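Local atomic coordinates of possible periplasmic protein (Campylobacter jejuni, PDB entry 3RGC), a protein that acts as a SurA-like periplasmic chaperone and probably has peptidyl-prolyl cis-trans isomerase activity. Residues 141-146 and 196-200; 7-12 and 39-43. The contacts are given in a common frame with arbitrary orientation. Residues are numbered along the deposited sequence.

How the contacts relate
The two contacts illustrate how one chain uses different means of joining elements in different domains. Contact 1 lies in the C-terminal region, probably parvulin-like as in SurA, and pairs two neighbouring strands of one sheet; contact 2 lies in the SurA N-terminal region and sets a hairpin against a helix. They share no element, fall on opposite sides of the chain's centre, and have centres 55 Å apart and nearest atoms about 37 Å apart. Both are partly buried. The first is held by four backbone hydrogen bonds and a proline-tyrosine CH-pi contact, and the second subunit reaches it; the second depends on side-chain packing, with one weak hydrogen bond, and no other chain of the assembly touches it.

Contact 1. Residues 141-146 and 196-200; sequences YLSNNP and NGYEL
Strand 141-143 runs antiparallel to strand 198-200, their axes 4.8 Å apart at an angle of 159°. Y141 and L200 form one hydrogen-bonded pair (Y141 N to L200 O 2.8 Å, L200 N to Y141 O 2.9 Å) and S143 and Y198 the next (Y198 N to S143 O 2.8 Å, S143 N to Y198 O 3.2 Å). G197 before it has phi/psi -145/-127°, where an ideal CB would clash with S143 O at 2.7 Å. Between the two pairs L142 faces E199 in a non-hydrogen-bonded pair, CA to CA 4.8 Å. L142, chi1 m and chi2 t, brings CD2 to 3.6 Å from E199 CG, while E199 OE1 bonds to Y201 OH. The opposite face carries Y141 (chi1 m), S143, Y198 and L200 (chi1 t, chi2 p), with Y141 CB 4.2 Å from L200 CB; helix 146-154 covers this face through L149 and I152. These are neighbouring strands of the antiparallel sheet in the C-terminal domain, assigned to the FKBP clan and probably parvulin-like as in SurA. Beyond the strand, S143 OG (chi1 t) accepts from N145 N, 2.6 Å, in an ST turn, and N145 (chi1 t) becomes the helix N-cap. P146 folds back over the Y198 ring (chi1 m, chi2 -81°): P146 CB sits 3.6 Å from its centroid, 11° off the normal, a CH-pi contact. On the second subunit, K129 O accepts from N145 ND2.

Contact 2. Residues 7-12 and 39-43; sequences VDKEPI and KMEIS
A beta hairpin packs against a helix in the SurA N-terminal region, where the turn between strands 3-7 and 10-13 meets helix 30-48. The turn, type II' from V7 to E10, has D8 at phi/psi 54/-105° and K9 at -121/-7°, and is closed by V7 N to E10 O at 2.8 Å and E10 N to V7 O at 2.7 Å. Strand 10-12 runs at 157° to the axis of helix 39-43, with a closest approach of 10.0 Å, a gap bridged by side chains. The K39 side chain (m, m, t, t) crosses the strand's helix-facing side: its CB is 3.9 Å from V7 CB, its CG 3.9 Å from I12 CG1, and its CE 3.8 Å from P11 O. E10, chi1 m and chi2 t, reaches toward the helix, placing OE1 3.7 Å from I42 CG2 and OE2 3.6 Å from S43 CB. S43 OG donates a weak hydrogen bond to D8 OD1, 3.3 Å. V7 CG1 approaches M40 CG at 4.4 Å. M40 also packs on F238 of helix 218-244, while backbone bonds from I12 to A4 and V5 tie strand 10-13 to strand 3-7, the middle strand of the sheet completed by 247-249.

Contact 1. Residues 141-146 and 196-200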
# COMPACT_ATOMS: atom_id res chain seq x y z
N TYR B 141 -5.41 7.74 7.91
CA TYR B 141 -6.55 8.25 7.15
C TYR B 141 -7.46 7.09 6.77
O TYR B 141 -6.97 6.03 6.36
CB TYR B 141 -6.06 8.94 5.88
CG TYR B 141 -5.44 10.29 6.13
CD1 TYR B 141 -6.22 11.43 6.16
CD2 TYR B 141 -4.07 10.42 6.33
CE1 TYR B 141 -5.66 12.68 6.39
CE2 TYR B 141 -3.50 11.66 6.56
CZ TYR B 141 -4.30 12.78 6.59
OH TYR B 141 -3.75 14.02 6.82
N LEU B 142 -8.77 7.29 6.89
CA LEU B 142 -9.73 6.22 6.60
C LEU B 142 -10.76 6.61 5.55
O LEU B 142 -11.17 7.77 5.46
CB LEU B 142 -10.45 5.78 7.88
CG LEU B 142 -9.59 5.17 9.00
CD1 LEU B 142 -10.44 4.80 10.20
CD2 LEU B 142 -8.83 3.94 8.50
N SER B 143 -11.20 5.64 4.76
CA SER B 143 -12.25 5.86 3.79
C SER B 143 -12.84 4.56 3.27
O SER B 143 -12.17 3.53 3.22
CB SER B 143 -11.73 6.70 2.61
OG SER B 143 -12.65 6.71 1.52
N ASN B 144 -14.11 4.64 2.89
CA ASN B 144 -14.80 3.59 2.14
C ASN B 144 -14.25 3.51 0.72
O ASN B 144 -14.37 2.48 0.04
CB ASN B 144 -16.29 3.94 2.06
CG ASN B 144 -16.53 5.26 1.35
OD1 ASN B 144 -16.79 5.30 0.15
ND2 ASN B 144 -16.44 6.36 2.10
N ASN B 145 -13.66 4.61 0.27
CA ASN B 145 -13.21 4.72 -1.12
C ASN B 145 -11.68 4.72 -1.17
O ASN B 145 -11.03 5.62 -0.66
CB ASN B 145 -13.76 6.01 -1.74
CG ASN B 145 -13.48 6.13 -3.22
OD1 ASN B 145 -12.45 5.67 -3.73
ND2 ASN B 145 -14.39 6.77 -3.92
N PRO B 146 -11.12 3.68 -1.79
CA PRO B 146 -9.67 3.50 -1.83
C PRO B 146 -9.01 4.54 -2.75
O PRO B 146 -7.89 4.96 -2.48
CB PRO B 146 -9.50 2.08 -2.36
CG PRO B 146 -10.79 1.79 -3.13
CD PRO B 146 -11.86 2.61 -2.50
N ASN B 196 -12.93 -1.72 8.83
CA ASN B 196 -14.09 -0.99 8.33
C ASN B 196 -14.02 -0.77 6.82
O ASN B 196 -14.89 -1.24 6.08
CB ASN B 196 -14.23 0.34 9.07
N GLY B 197 -12.97 -0.08 6.36
CA GLY B 197 -12.77 0.15 4.94
C GLY B 197 -11.29 0.14 4.57
O GLY B 197 -10.57 -0.80 4.90
N TYR B 198 -10.83 1.20 3.90
CA TYR B 198 -9.42 1.31 3.55
C TYR B 198 -8.69 2.23 4.50
O TYR B 198 -9.31 3.06 5.17
CB TYR B 198 -9.25 1.75 2.09
CG TYR B 198 -9.86 0.75 1.15
CD1 TYR B 198 -9.17 -0.40 0.79
CD2 TYR B 198 -11.15 0.92 0.67
CE1 TYR B 198 -9.73 -1.35 -0.04
CE2 TYR B 198 -11.73 -0.02 -0.17
CZ TYR B 198 -11.01 -1.16 -0.52
OH TYR B 198 -11.56 -2.11 -1.35
N GLU B 199 -7.36 2.08 4.56
CA GLU B 199 -6.52 2.86 5.46
C GLU B 199 -5.25 3.34 4.78
O GLU B 199 -4.67 2.64 3.95
CB GLU B 199 -6.15 2.02 6.69
CG GLU B 199 -7.22 1.04 7.11
CD GLU B 199 -6.80 0.16 8.28
OE1 GLU B 199 -5.58 -0.13 8.41
OE2 GLU B 199 -7.69 -0.23 9.07
N LEU B 200 -4.81 4.54 5.14
CA LEU B 200 -3.53 5.05 4.68
C LEU B 200 -2.76 5.59 5.89
O LEU B 200 -3.32 6.34 6.68
CB LEU B 200 -3.74 6.17 3.68
CG LEU B 200 -2.46 6.82 3.17
CD1 LEU B 200 -1.66 5.78 2.41
CD2 LEU B 200 -2.78 8.01 2.27

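Contact 2. Residues 7-12 and 39-43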
# COMPACT_ATOMS: atom_id res chain seq x y z
N VAL B 7 41.72 -0.83 -23.71
CA VAL B 7 41.07 -1.87 -22.92
C VAL B 7 40.59 -2.94 -23.89
O VAL B 7 39.83 -2.65 -24.81
CB VAL B 7 39.88 -1.32 -22.13
CG1 VAL B 7 39.22 -2.43 -21.28
CG2 VAL B 7 40.32 -0.16 -21.26
N ASP B 8 41.04 -4.17 -23.67
CA ASP B 8 41.07 -5.14 -24.75
C ASP B 8 41.84 -4.48 -25.87
O ASP B 8 43.07 -4.34 -25.79
CB ASP B 8 39.66 -5.51 -25.21
CG ASP B 8 39.17 -6.81 -24.62
OD1 ASP B 8 37.96 -7.09 -24.71
OD2 ASP B 8 40.01 -7.55 -24.06
N LYS B 9 41.14 -4.04 -26.90
CA LYS B 9 41.78 -3.27 -27.96
C LYS B 9 41.14 -1.89 -28.09
O LYS B 9 41.63 -1.03 -28.83
CB LYS B 9 41.73 -4.04 -29.28
N GLU B 10 40.05 -1.68 -27.35
CA GLU B 10 39.29 -0.44 -27.41
C GLU B 10 39.99 0.74 -26.73
O GLU B 10 40.25 0.72 -25.53
CB GLU B 10 37.88 -0.68 -26.85
CG GLU B 10 37.08 -1.64 -27.71
CD GLU B 10 35.84 -2.19 -27.03
OE1 GLU B 10 35.28 -1.48 -26.17
OE2 GLU B 10 35.43 -3.32 -27.36
N PRO B 11 40.30 1.78 -27.51
CA PRO B 11 41.07 2.94 -27.03
C PRO B 11 40.25 3.90 -26.17
O PRO B 11 39.05 4.08 -26.38
CB PRO B 11 41.50 3.63 -28.33
CG PRO B 11 40.39 3.31 -29.29
CD PRO B 11 39.94 1.90 -28.93
N ILE B 12 40.91 4.52 -25.20
CA ILE B 12 40.30 5.57 -24.39
C ILE B 12 41.20 6.76 -24.50
O ILE B 12 42.38 6.69 -24.15
CB ILE B 12 40.23 5.17 -22.91
CG1 ILE B 12 39.38 3.91 -22.72
CG2 ILE B 12 39.70 6.34 -22.08
CD1 ILE B 12 39.39 3.35 -21.30
N LYS B 39 34.17 0.32 -21.31
CA LYS B 39 34.74 -0.44 -22.42
C LYS B 39 34.55 -1.94 -22.21
O LYS B 39 34.31 -2.67 -23.16
CB LYS B 39 36.22 -0.12 -22.63
CG LYS B 39 36.48 1.33 -22.98
CD LYS B 39 35.61 1.77 -24.14
CE LYS B 39 35.89 3.21 -24.52
NZ LYS B 39 35.02 3.64 -25.65
N MET B 40 34.64 -2.39 -20.96
CA MET B 40 34.39 -3.79 -20.64
C MET B 40 32.96 -4.15 -21.04
O MET B 40 32.73 -5.21 -21.61
CB MET B 40 34.61 -4.07 -19.15
CG MET B 40 36.08 -4.14 -18.71
SD MET B 40 36.27 -4.38 -16.91
CE MET B 40 35.38 -5.87 -16.76
N GLU B 41 32.00 -3.27 -20.76
CA GLU B 41 30.60 -3.56 -21.06
C GLU B 41 30.36 -3.64 -22.56
O GLU B 41 29.71 -4.56 -23.05
CB GLU B 41 29.68 -2.48 -20.49
CG GLU B 41 29.59 -2.46 -18.97
CD GLU B 41 28.90 -1.21 -18.45
OE1 GLU B 41 28.74 -0.25 -19.22
OE2 GLU B 41 28.51 -1.20 -17.26
N ILE B 42 30.86 -2.64 -23.27
CA ILE B 42 30.72 -2.59 -24.72
C ILE B 42 31.24 -3.87 -25.35
O ILE B 42 30.61 -4.43 -26.25
CB ILE B 42 31.47 -1.39 -25.30
CG1 ILE B 42 30.74 -0.10 -24.95
CG2 ILE B 42 31.61 -1.53 -26.81
CD1 ILE B 42 31.59 1.15 -25.14
N SER B 43 32.37 -4.35 -24.85
CA SER B 43 32.99 -5.56 -25.39
C SER B 43 32.17 -6.81 -25.10
O SER B 43 32.07 -7.73 -25.92
CB SER B 43 34.42 -5.71 -24.87
OG SER B 43 34.67 -7.04 -24.46